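Local coordinates for PppA (Pseudomonas aeruginosa, PDB 6JKV), which probably acts as a manganese-dependent PP2C-family serine/threonine phosphatase and is a key regulatory component of the type VI secretion system of this bacterium, at residues E45-D50 and L75-L80; A54-V59 and L125-G130; S208-S213 and I254-V259. All blocks are in the same frame, centred on the assembly; numbering follows the deposited sequence.

Overall arrangement
The three contacts run through the PP2C fold, two antiparallel sheets face to face with helices outside. Contacts 1 and 2 share one sheet: strand 46-51 pairs with strand 56-63, Leu49 O lying 2.9 Å from Val58 N, and helix 69-82 covers the outer face of that sheet. Contact 3 belongs to the second sheet; Trp57 CG of contact 2 meets its Val259 CG2 at 3.5 Å where the sheets pack. Contacts 1 and 3 are tied through Asp46 OD2, 2.6 Å from Ser213 OG and 2.8 Å from Thr255 OG1. That junction adjoins the two-manganese site, where Asp61 is shared, Gly62 serves one ion and Asp214 and Asp252 the other; the Ser213 side chain is about 5 Å from a manganese ion.

Contact 1 (E45-D50 and L75-L80); sequences EDASLD and LIVDTL
Val77 is the residue of helix 75-80 that meets strand 46-50 most fully, and it does so with one methyl and its branch point. With CG1 anti to its own carbonyl carbon and beside the backbone N (chi1 -63°), that methyl is laid against the strand backbone, 3.7 Å from Ser48 C, while also touching Ala47 CB at 3.9 Å. Val77 CB packs in turn on Leu49 CB, 4.1 Å away. The valine thus sits between Ala47 and Leu49, two strand residues whose CB atoms both point at the helix, whereas Ser48 between them turns its side chain away and offers only its peptide.

Leu49 reaches further along the helix. Its CG is anti to the backbone N (chi1 175°), and the CD2 branch comes to 4.0 Å from Val77 O, with the backbone of Leu80 just beyond. Strand and helix run almost parallel here, their short axes 16° apart and 7.9 Å at closest approach. Beside this, Ile76 touches Val103 of helix 89-114; Leu80 lies on Val58 and on Leu125 of the neighbouring strands.

No hydrogen bond joins 45-50 to 75-80: Val77 packs on Ala47, Leu49 and the Ser48 peptide through apolar contact. One turn earlier Ser73 OG bonds Glu45 O, so the polar tie lies at the metal-site end and the apolar packing beyond it.

Contact 2 (A54-V59 and L125-G130); sequences AGLWVV and LLAARG
Arg129 folds back to the start of the partner strand and uses one nitrogen for two carbonyls: its NH1 donates to Ala54 O at 2.9 Å and also to Ala128 O of its own strand at 2.9 Å. The chain bends at chi2 (-69°) to get there. Ala128 O lies in the guanidinium plane, Ala54 O is tilted from it, and the nitrogen stands above both carbonyl planes. Arg129 NH2 bonds Ala86 O, and Tyr92 makes a cation-pi contact with the same group, so the arginine clasps the end of the sheet to the loop and helix beside it.

Gly55 CA lies 3.7 Å from Arg129 NH1; with positive phi and no side chain, this glycine lets Ala128 O and Arg129 NH1 come close. Gly55 and Leu56 both face Ala51, a G1 beta bulge at the turn between strands 46-51 and 56-63. From there 56-59 and 125-129 run antiparallel as neighbouring inner strands in one of the two sheets of the PP2C sandwich. Trp57 and Leu126 form the hydrogen-bonded pair, Leu126 N reaching Trp57 O at 2.8 Å and Trp57 N reaching Leu126 O at 3.0 Å, and Ala128 N donates to Gly55 O.

Trp57 turns its indole back along the strands, CG anti to the carbonyl carbon (chi1 -55°). One face lies over Gly55 C, near the ring's rim; Ala128 CB meets the edge in plane, 3.7 Å from CZ3. Leu126 O, besides taking the Trp57 N-H, lies at the ring edge, 3.1 Å from Trp57 CE3. The CD2 branch of Leu126 also approaches CE3, and Leu257 and Val259 of the second sheet touch the indole. On the face bearing Leu56, Val58 and Leu125, the last two side chains lie side by side, Val58 CG2 being 3.7 Å from Leu125 CB, and Leu56 CD1 crosses to Leu125 CD1 beneath the helices.

Contact 3 (S208-S213 and I254-V259); sequences SFLLCS and ITALVV
Ser213 holds its OG between its own backbone N and carbonyl carbon (chi1 65°), which brings OG to Thr255 N, from which it accepts a bond at 3.3 Å. The return bond, Ser213 N to Thr255 O, is weak. Thr255 places OG1 beside its backbone N (chi1 -54°), where it bonds to Ser35 OG; both hydroxyls also meet Asp46 OD2, so the carboxylate bridges the two strand ends.

Farther along, regular antiparallel pairing takes over. Leu211 and Leu257 exchange two backbone bonds, Leu211 N to Leu257 O and Leu257 N to Leu211 O, both 2.8 Å, and Phe209 and Val259 make a second such pair. Their side chains share one face with CB atoms in contact, Leu211 CB and Leu257 CB being 4.2 Å apart, and Leu257 and Val259 pack on Trp57 of the opposing sheet. On the reverse face Leu210 CD1 crosses Val258 at a slant, 3.9 Å from its CG2, and nears Ala256 CB, beneath helix 234-247.

This is a buried strand pair of the PP2C beta sandwich, ending beside the two-manganese site: Asp214 follows Ser213 directly and Asp252 stands two residues before Ile254, both binding a manganese ion together with Asp61.

Contact 1 (E45-D50 and L75-L80)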
ATOM      1  N   GLU A  45       8.611  -7.268  -7.183  1.00 22.82           N
ATOM      2  CA  GLU A  45       9.208  -6.246  -6.283  1.00 23.49           C
ATOM      3  C   GLU A  45       8.134  -5.692  -5.349  1.00 22.00           C
ATOM      4  O   GLU A  45       8.495  -4.911  -4.446  1.00 19.61           O
ATOM      5  CB  GLU A  45       9.860  -5.124  -7.087  1.00 24.33           C
ATOM      6  CG  GLU A  45      11.111  -5.571  -7.796  1.00 26.67           C
ATOM      7  CD  GLU A  45      11.549  -4.616  -8.893  1.00 28.94           C
ATOM      8  OE1 GLU A  45      12.137  -3.561  -8.559  1.00 28.80           O
ATOM      9  OE2 GLU A  45      11.311  -4.936 -10.082  1.00 31.94           O
ATOM     10  N   ASP A  46       6.869  -6.084  -5.552  1.00 22.44           N
ATOM     11  CA  ASP A  46       5.778  -5.782  -4.595  1.00 20.99           C
ATOM     12  C   ASP A  46       6.015  -6.588  -3.317  1.00 20.54           C
ATOM     13  O   ASP A  46       6.497  -7.722  -3.404  1.00 23.25           O
ATOM     14  CB  ASP A  46       4.392  -6.104  -5.166  1.00 20.79           C
ATOM     15  CG  ASP A  46       3.806  -5.046  -6.091  1.00 20.51           C
ATOM     16  OD1 ASP A  46       4.537  -4.093  -6.476  1.00 20.84           O
ATOM     17  OD2 ASP A  46       2.614  -5.187  -6.424  1.00 19.17           O
ATOM     18  N   ALA A  47       5.703  -6.001  -2.170  1.00 19.71           N
ATOM     19  CA  ALA A  47       5.694  -6.695  -0.864  1.00 19.29           C
ATOM     20  C   ALA A  47       4.463  -6.255  -0.081  1.00 17.57           C
ATOM     21  O   ALA A  47       3.886  -5.195  -0.394  1.00 16.93           O
ATOM     22  CB  ALA A  47       6.957  -6.401  -0.090  1.00 19.34           C
ATOM     23  N   SER A  48       4.064  -7.060   0.890  1.00 16.59           N
ATOM     24  CA  SER A  48       2.914  -6.735   1.755  1.00 16.69           C
ATOM     25  C   SER A  48       3.170  -7.276   3.154  1.00 16.86           C
ATOM     26  O   SER A  48       3.957  -8.209   3.304  1.00 16.95           O
ATOM     27  CB  SER A  48       1.619  -7.242   1.172  1.00 15.76           C
ATOM     28  OG  SER A  48       1.573  -8.655   1.184  1.00 16.51           O
ATOM     29  N   LEU A  49       2.523  -6.652   4.134  1.00 18.02           N
ATOM     30  CA  LEU A  49       2.473  -7.133   5.527  1.00 17.50           C
ATOM     31  C   LEU A  49       1.007  -7.180   5.961  1.00 17.68           C
ATOM     32  O   LEU A  49       0.329  -6.127   5.953  1.00 16.38           O
ATOM     33  CB  LEU A  49       3.289  -6.217   6.438  1.00 17.29           C
ATOM     34  CG  LEU A  49       3.176  -6.588   7.914  1.00 18.48           C
ATOM     35  CD1 LEU A  49       3.955  -7.868   8.185  1.00 20.20           C
ATOM     36  CD2 LEU A  49       3.636  -5.460   8.824  1.00 18.81           C
ATOM     37  N   ASP A  50       0.543  -8.369   6.328  1.00 17.69           N
ATOM     38  CA  ASP A  50      -0.831  -8.598   6.824  1.00 17.50           C
ATOM     39  C   ASP A  50      -0.737  -8.942   8.312  1.00 18.59           C
ATOM     40  O   ASP A  50      -0.668 -10.133   8.636  1.00 20.61           O
ATOM     41  CB  ASP A  50      -1.510  -9.680   5.983  1.00 17.64           C
ATOM     42  CG  ASP A  50      -2.950  -9.934   6.381  1.00 17.61           C
ATOM     43  OD1 ASP A  50      -3.604  -8.981   6.862  1.00 16.93           O
ATOM     44  OD2 ASP A  50      -3.414 -11.084   6.221  1.00 16.27           O
ATOM     45  N   LEU A  75      12.484  -4.760   3.219  1.00 22.17           N
ATOM     46  CA  LEU A  75      13.039  -4.012   4.381  1.00 22.42           C
ATOM     47  C   LEU A  75      11.915  -3.199   5.036  1.00 21.12           C
ATOM     48  O   LEU A  75      11.868  -3.116   6.278  1.00 22.39           O
ATOM     49  CB  LEU A  75      14.191  -3.099   3.943  1.00 22.80           C
ATOM     50  CG  LEU A  75      14.787  -2.244   5.065  1.00 23.44           C
ATOM     51  CD1 LEU A  75      15.303  -3.114   6.201  1.00 24.45           C
ATOM     52  CD2 LEU A  75      15.894  -1.334   4.547  1.00 24.29           C
ATOM     53  N   ILE A  76      11.048  -2.600   4.225  1.00 20.73           N
ATOM     54  CA  ILE A  76       9.870  -1.849   4.731  1.00 19.44           C
ATOM     55  C   ILE A  76       9.012  -2.789   5.583  1.00 19.32           C
ATOM     56  O   ILE A  76       8.722  -2.443   6.745  1.00 17.40           O
ATOM     57  CB  ILE A  76       9.070  -1.236   3.570  1.00 19.49           C
ATOM     58  CG1 ILE A  76       9.724   0.046   3.052  1.00 19.14           C
ATOM     59  CG2 ILE A  76       7.625  -1.004   3.968  1.00 19.16           C
ATOM     60  CD1 ILE A  76       9.154   0.520   1.741  1.00 18.11           C
ATOM     61  N   VAL A  77       8.595  -3.922   5.012  1.00 19.86           N
ATOM     62  CA  VAL A  77       7.600  -4.813   5.670  1.00 19.16           C
ATOM     63  C   VAL A  77       8.229  -5.394   6.941  1.00 20.19           C
ATOM     64  O   VAL A  77       7.528  -5.454   7.961  1.00 19.97           O
ATOM     65  CB  VAL A  77       7.040  -5.899   4.725  1.00 18.99           C
ATOM     66  CG1 VAL A  77       6.274  -5.285   3.557  1.00 18.26           C
ATOM     67  CG2 VAL A  77       8.115  -6.830   4.215  1.00 20.16           C
ATOM     68  N   ASP A  78       9.509  -5.761   6.901  1.00 21.84           N
ATOM     69  CA  ASP A  78      10.202  -6.363   8.070  1.00 22.83           C
ATOM     70  C   ASP A  78      10.407  -5.329   9.180  1.00 23.02           C
ATOM     71  O   ASP A  78      10.252  -5.707  10.358  1.00 24.60           O
ATOM     72  CB  ASP A  78      11.556  -6.963   7.695  1.00 24.79           C
ATOM     73  CG  ASP A  78      11.462  -8.147   6.748  1.00 26.11           C
ATOM     74  OD1 ASP A  78      10.347  -8.706   6.602  1.00 26.72           O
ATOM     75  OD2 ASP A  78      12.502  -8.491   6.145  1.00 27.83           O
ATOM     76  N   THR A  79      10.802  -4.102   8.835  1.00 22.32           N
ATOM     77  CA  THR A  79      11.008  -3.017   9.828  1.00 22.41           C
ATOM     78  C   THR A  79       9.668  -2.677  10.491  1.00 21.36           C
ATOM     79  O   THR A  79       9.632  -2.497  11.727  1.00 20.57           O
ATOM     80  CB  THR A  79      11.657  -1.778   9.194  1.00 21.86           C
ATOM     81  OG1 THR A  79      12.904  -2.153   8.600  1.00 21.42           O
ATOM     82  CG2 THR A  79      11.874  -0.673  10.209  1.00 22.22           C
ATOM     83  N   LEU A  80       8.592  -2.605   9.704  1.00 21.26           N
ATOM     84  CA  LEU A  80       7.265  -2.221  10.245  1.00 20.23           C
ATOM     85  C   LEU A  80       6.713  -3.371  11.089  1.00 19.66           C
ATOM     86  O   LEU A  80       6.094  -3.095  12.132  1.00 20.05           O
ATOM     87  CB  LEU A  80       6.327  -1.834   9.103  1.00 19.02           C
ATOM     88  CG  LEU A  80       6.681  -0.519   8.405  1.00 18.89           C
ATOM     89  CD1 LEU A  80       5.534  -0.075   7.515  1.00 18.30           C
ATOM     90  CD2 LEU A  80       7.044   0.579   9.406  1.00 19.67           C
TER

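Contact 2 (A54-V59 and L125-G130)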
ATOM      1  N   ALA A  54      -1.439  -6.841  15.042  1.00 18.27           N
ATOM      2  CA  ALA A  54      -0.848  -5.542  15.438  1.00 18.07           C
ATOM      3  C   ALA A  54      -1.693  -4.379  14.909  1.00 16.62           C
ATOM      4  O   ALA A  54      -1.251  -3.208  15.046  1.00 16.15           O
ATOM      5  CB  ALA A  54       0.579  -5.441  14.937  1.00 18.28           C
ATOM      6  N   GLY A  55      -2.855  -4.682  14.327  1.00 16.41           N
ATOM      7  CA  GLY A  55      -3.706  -3.690  13.645  1.00 16.46           C
ATOM      8  C   GLY A  55      -2.957  -2.984  12.528  1.00 15.48           C
ATOM      9  O   GLY A  55      -3.140  -1.786  12.387  1.00 15.08           O
ATOM     10  N   LEU A  56      -2.138  -3.711  11.768  1.00 16.22           N
ATOM     11  CA  LEU A  56      -1.233  -3.122  10.752  1.00 16.67           C
ATOM     12  C   LEU A  56      -1.383  -3.863   9.431  1.00 17.56           C
ATOM     13  O   LEU A  56      -1.350  -5.110   9.431  1.00 19.38           O
ATOM     14  CB  LEU A  56       0.220  -3.202  11.219  1.00 17.65           C
ATOM     15  CG  LEU A  56       1.210  -2.436  10.341  1.00 17.12           C
ATOM     16  CD1 LEU A  56       0.844  -0.963  10.270  1.00 15.80           C
ATOM     17  CD2 LEU A  56       2.625  -2.597  10.876  1.00 18.66           C
ATOM     18  N   TRP A  57      -1.534  -3.105   8.351  1.00 16.40           N
ATOM     19  CA  TRP A  57      -1.615  -3.646   6.973  1.00 16.18           C
ATOM     20  C   TRP A  57      -0.801  -2.747   6.055  1.00 15.41           C
ATOM     21  O   TRP A  57      -0.991  -1.528   6.101  1.00 15.80           O
ATOM     22  CB  TRP A  57      -3.072  -3.763   6.531  1.00 15.77           C
ATOM     23  CG  TRP A  57      -3.874  -4.566   7.503  1.00 16.20           C
ATOM     24  CD1 TRP A  57      -4.004  -5.921   7.533  1.00 16.91           C
ATOM     25  CD2 TRP A  57      -4.633  -4.062   8.612  1.00 16.04           C
ATOM     26  NE1 TRP A  57      -4.802  -6.296   8.580  1.00 18.19           N
ATOM     27  CE2 TRP A  57      -5.212  -5.173   9.252  1.00 17.31           C
ATOM     28  CE3 TRP A  57      -4.889  -2.785   9.113  1.00 17.09           C
ATOM     29  CZ2 TRP A  57      -6.037  -5.042  10.368  1.00 17.47           C
ATOM     30  CZ3 TRP A  57      -5.705  -2.656  10.217  1.00 17.57           C
ATOM     31  CH2 TRP A  57      -6.263  -3.769  10.837  1.00 17.14           C
ATOM     32  N   VAL A  58       0.087  -3.347   5.274  1.00 15.88           N
ATOM     33  CA  VAL A  58       1.089  -2.600   4.478  1.00 16.36           C
ATOM     34  C   VAL A  58       1.122  -3.205   3.080  1.00 15.97           C
ATOM     35  O   VAL A  58       1.087  -4.439   2.964  1.00 17.17           O
ATOM     36  CB  VAL A  58       2.475  -2.632   5.148  1.00 16.62           C
ATOM     37  CG1 VAL A  58       3.521  -1.948   4.282  1.00 16.11           C
ATOM     38  CG2 VAL A  58       2.445  -2.016   6.542  1.00 17.24           C
ATOM     39  N   VAL A  59       1.186  -2.345   2.069  1.00 15.91           N
ATOM     40  CA  VAL A  59       1.597  -2.717   0.692  1.00 16.49           C
ATOM     41  C   VAL A  59       2.720  -1.769   0.260  1.00 16.88           C
ATOM     42  O   VAL A  59       2.582  -0.557   0.461  1.00 16.91           O
ATOM     43  CB  VAL A  59       0.408  -2.679  -0.273  1.00 16.27           C
ATOM     44  CG1 VAL A  59       0.861  -2.865  -1.715  1.00 16.60           C
ATOM     45  CG2 VAL A  59      -0.646  -3.711   0.104  1.00 17.06           C
ATOM     46  N   LEU A 125       0.127   2.168   4.084  1.00 14.42           N
ATOM     47  CA  LEU A 125      -0.218   1.365   5.274  1.00 14.74           C
ATOM     48  C   LEU A 125      -1.535   1.888   5.838  1.00 15.11           C
ATOM     49  O   LEU A 125      -1.897   3.047   5.577  1.00 14.21           O
ATOM     50  CB  LEU A 125       0.928   1.364   6.296  1.00 14.58           C
ATOM     51  CG  LEU A 125       1.166   2.624   7.126  1.00 16.13           C
ATOM     52  CD1 LEU A 125       0.335   2.623   8.402  1.00 16.75           C
ATOM     53  CD2 LEU A 125       2.644   2.749   7.477  1.00 17.10           C
ATOM     54  N   LEU A 126      -2.246   0.994   6.518  1.00 15.25           N
ATOM     55  CA  LEU A 126      -3.400   1.328   7.377  1.00 15.34           C
ATOM     56  C   LEU A 126      -3.133   0.718   8.752  1.00 15.31           C
ATOM     57  O   LEU A 126      -2.785  -0.467   8.819  1.00 16.14           O
ATOM     58  CB  LEU A 126      -4.682   0.789   6.742  1.00 14.99           C
ATOM     59  CG  LEU A 126      -5.931   0.850   7.616  1.00 15.45           C
ATOM     60  CD1 LEU A 126      -6.492   2.262   7.636  1.00 14.83           C
ATOM     61  CD2 LEU A 126      -6.979  -0.148   7.142  1.00 15.18           C
ATOM     62  N   ALA A 127      -3.252   1.522   9.801  1.00 15.37           N
ATOM     63  CA  ALA A 127      -3.159   1.068  11.201  1.00 16.32           C
ATOM     64  C   ALA A 127      -4.480   1.396  11.886  1.00 16.73           C
ATOM     65  O   ALA A 127      -4.972   2.526  11.705  1.00 16.88           O
ATOM     66  CB  ALA A 127      -1.999   1.731  11.889  1.00 17.11           C
ATOM     67  N   ALA A 128      -5.044   0.434  12.608  1.00 16.10           N
ATOM     68  CA  ALA A 128      -6.379   0.557  13.221  1.00 16.63           C
ATOM     69  C   ALA A 128      -6.290   0.218  14.704  1.00 16.91           C
ATOM     70  O   ALA A 128      -5.541  -0.706  15.072  1.00 15.89           O
ATOM     71  CB  ALA A 128      -7.377  -0.327  12.509  1.00 16.20           C
ATOM     72  N   ARG A 129      -7.025   0.981  15.510  1.00 18.58           N
ATOM     73  CA  ARG A 129      -7.281   0.709  16.944  1.00 19.56           C
ATOM     74  C   ARG A 129      -8.751   1.027  17.228  1.00 20.39           C
ATOM     75  O   ARG A 129      -9.120   2.208  17.206  1.00 19.83           O
ATOM     76  CB  ARG A 129      -6.369   1.552  17.837  1.00 20.03           C
ATOM     77  CG  ARG A 129      -4.888   1.224  17.710  1.00 20.54           C
ATOM     78  CD  ARG A 129      -4.570  -0.137  18.288  1.00 21.89           C
ATOM     79  NE  ARG A 129      -3.130  -0.344  18.379  1.00 24.20           N
ATOM     80  CZ  ARG A 129      -2.359  -0.825  17.406  1.00 23.41           C
ATOM     81  NH1 ARG A 129      -2.890  -1.168  16.241  1.00 21.58           N
ATOM     82  NH2 ARG A 129      -1.051  -0.958  17.610  1.00 24.20           N
ATOM     83  N   GLY A 130      -9.562  -0.002  17.457  1.00 21.55           N
ATOM     84  CA  GLY A 130     -11.009   0.153  17.678  1.00 22.12           C
ATOM     85  C   GLY A 130     -11.672   0.908  16.534  1.00 21.28           C
ATOM     86  O   GLY A 130     -11.584   0.447  15.367  1.00 21.40           O
TER

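Contact 3 (S208-S213 and I254-V259)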
ATOM      1  N   SER A 208     -15.016  -1.617   4.667  1.00 16.48           N
ATOM      2  CA  SER A 208     -13.974  -2.404   3.969  1.00 17.42           C
ATOM      3  C   SER A 208     -12.875  -1.454   3.506  1.00 16.30           C
ATOM      4  O   SER A 208     -13.170  -0.264   3.268  1.00 16.70           O
ATOM      5  CB  SER A 208     -14.532  -3.153   2.790  1.00 18.31           C
ATOM      6  OG  SER A 208     -14.952  -4.446   3.172  1.00 20.66           O
ATOM      7  N   PHE A 209     -11.669  -1.987   3.362  1.00 15.34           N
ATOM      8  CA  PHE A 209     -10.480  -1.230   2.922  1.00 16.05           C
ATOM      9  C   PHE A 209      -9.703  -2.077   1.931  1.00 16.27           C
ATOM     10  O   PHE A 209      -9.607  -3.297   2.118  1.00 17.09           O
ATOM     11  CB  PHE A 209      -9.602  -0.850   4.113  1.00 16.05           C
ATOM     12  CG  PHE A 209     -10.329  -0.065   5.166  1.00 14.72           C
ATOM     13  CD1 PHE A 209     -10.481   1.302   5.046  1.00 14.54           C
ATOM     14  CD2 PHE A 209     -10.861  -0.699   6.274  1.00 15.74           C
ATOM     15  CE1 PHE A 209     -11.146   2.026   6.021  1.00 15.24           C
ATOM     16  CE2 PHE A 209     -11.519   0.027   7.254  1.00 15.87           C
ATOM     17  CZ  PHE A 209     -11.661   1.386   7.124  1.00 15.63           C
ATOM     18  N   LEU A 210      -9.171  -1.425   0.908  1.00 15.92           N
ATOM     19  CA  LEU A 210      -8.270  -2.056  -0.075  1.00 15.92           C
ATOM     20  C   LEU A 210      -6.966  -1.266  -0.126  1.00 14.82           C
ATOM     21  O   LEU A 210      -7.012  -0.067  -0.439  1.00 14.36           O
ATOM     22  CB  LEU A 210      -8.939  -2.076  -1.450  1.00 16.91           C
ATOM     23  CG  LEU A 210      -7.992  -2.425  -2.597  1.00 17.09           C
ATOM     24  CD1 LEU A 210      -7.632  -3.901  -2.544  1.00 17.09           C
ATOM     25  CD2 LEU A 210      -8.597  -2.057  -3.940  1.00 17.21           C
ATOM     26  N   LEU A 211      -5.868  -1.938   0.202  1.00 15.35           N
ATOM     27  CA  LEU A 211      -4.493  -1.475  -0.078  1.00 15.30           C
ATOM     28  C   LEU A 211      -4.017  -2.204  -1.337  1.00 15.73           C
ATOM     29  O   LEU A 211      -4.175  -3.451  -1.425  1.00 15.20           O
ATOM     30  CB  LEU A 211      -3.590  -1.788   1.116  1.00 15.28           C
ATOM     31  CG  LEU A 211      -3.916  -1.072   2.426  1.00 16.07           C
ATOM     32  CD1 LEU A 211      -5.066  -1.734   3.176  1.00 17.29           C
ATOM     33  CD2 LEU A 211      -2.677  -1.040   3.315  1.00 17.15           C
ATOM     34  N   CYS A 212      -3.457  -1.473  -2.293  1.00 15.88           N
ATOM     35  CA  CYS A 212      -3.023  -2.105  -3.558  1.00 16.81           C
ATOM     36  C   CYS A 212      -1.859  -1.341  -4.173  1.00 16.72           C
ATOM     37  O   CYS A 212      -1.674  -0.142  -3.880  1.00 15.84           O
ATOM     38  CB  CYS A 212      -4.180  -2.235  -4.547  1.00 17.78           C
ATOM     39  SG  CYS A 212      -4.801  -0.676  -5.234  1.00 17.12           S
ATOM     40  N   SER A 213      -1.079  -2.054  -4.975  1.00 15.87           N
ATOM     41  CA  SER A 213      -0.059  -1.460  -5.854  1.00 16.77           C
ATOM     42  C   SER A 213      -0.754  -1.017  -7.135  1.00 17.36           C
ATOM     43  O   SER A 213      -1.897  -1.461  -7.381  1.00 16.94           O
ATOM     44  CB  SER A 213       1.067  -2.415  -6.113  1.00 17.39           C
ATOM     45  OG  SER A 213       0.626  -3.558  -6.834  1.00 18.40           O
ATOM     46  N   ILE A 254       1.152  -7.227  -9.279  1.00 19.33           N
ATOM     47  CA  ILE A 254      -0.209  -6.855  -8.818  1.00 20.39           C
ATOM     48  C   ILE A 254      -0.385  -7.421  -7.417  1.00 19.82           C
ATOM     49  O   ILE A 254      -0.274  -8.643  -7.259  1.00 21.62           O
ATOM     50  CB  ILE A 254      -1.291  -7.340  -9.802  1.00 21.68           C
ATOM     51  CG1 ILE A 254      -2.687  -7.128  -9.219  1.00 21.77           C
ATOM     52  CG2 ILE A 254      -1.059  -8.781 -10.228  1.00 23.18           C
ATOM     53  CD1 ILE A 254      -3.776  -7.087 -10.270  1.00 22.56           C
ATOM     54  N   THR A 255      -0.619  -6.539  -6.445  1.00 18.79           N
ATOM     55  CA  THR A 255      -0.840  -6.926  -5.037  1.00 19.48           C
ATOM     56  C   THR A 255      -2.141  -6.293  -4.548  1.00 18.80           C
ATOM     57  O   THR A 255      -2.387  -5.111  -4.863  1.00 19.10           O
ATOM     58  CB  THR A 255       0.344  -6.517  -4.155  1.00 19.05           C
ATOM     59  OG1 THR A 255       1.523  -7.074  -4.733  1.00 20.46           O
ATOM     60  CG2 THR A 255       0.185  -6.997  -2.725  1.00 18.60           C
ATOM     61  N   ALA A 256      -2.935  -7.068  -3.816  1.00 18.44           N
ATOM     62  CA  ALA A 256      -4.189  -6.606  -3.196  1.00 18.17           C
ATOM     63  C   ALA A 256      -4.222  -7.102  -1.754  1.00 17.41           C
ATOM     64  O   ALA A 256      -3.858  -8.267  -1.498  1.00 18.61           O
ATOM     65  CB  ALA A 256      -5.382  -7.086  -3.987  1.00 19.04           C
ATOM     66  N   LEU A 257      -4.603  -6.209  -0.851  1.00 17.02           N
ATOM     67  CA  LEU A 257      -4.788  -6.519   0.583  1.00 16.66           C
ATOM     68  C   LEU A 257      -6.112  -5.900   1.017  1.00 16.72           C
ATOM     69  O   LEU A 257      -6.274  -4.667   0.865  1.00 16.07           O
ATOM     70  CB  LEU A 257      -3.605  -5.958   1.373  1.00 15.53           C
ATOM     71  CG  LEU A 257      -3.353  -6.600   2.732  1.00 16.17           C
ATOM     72  CD1 LEU A 257      -1.872  -6.531   3.104  1.00 16.00           C
ATOM     73  CD2 LEU A 257      -4.209  -5.916   3.783  1.00 16.28           C
ATOM     74  N   VAL A 258      -7.032  -6.735   1.497  1.00 16.77           N
ATOM     75  CA  VAL A 258      -8.397  -6.295   1.888  1.00 16.85           C
ATOM     76  C   VAL A 258      -8.542  -6.459   3.397  1.00 17.25           C
ATOM     77  O   VAL A 258      -8.130  -7.501   3.935  1.00 18.56           O
ATOM     78  CB  VAL A 258      -9.497  -7.031   1.101  1.00 17.37           C
ATOM     79  CG1 VAL A 258     -10.872  -6.840   1.736  1.00 18.12           C
ATOM     80  CG2 VAL A 258      -9.507  -6.560  -0.342  1.00 16.60           C
ATOM     81  N   VAL A 259      -9.083  -5.430   4.035  1.00 16.61           N
ATOM     82  CA  VAL A 259      -9.385  -5.413   5.485  1.00 16.66           C
ATOM     83  C   VAL A 259     -10.880  -5.133   5.635  1.00 17.11           C
ATOM     84  O   VAL A 259     -11.397  -4.213   4.964  1.00 16.44           O
ATOM     85  CB  VAL A 259      -8.534  -4.366   6.223  1.00 16.18           C
ATOM     86  CG1 VAL A 259      -8.788  -4.383   7.721  1.00 16.32           C
ATOM     87  CG2 VAL A 259      -7.052  -4.558   5.941  1.00 17.36           C
TER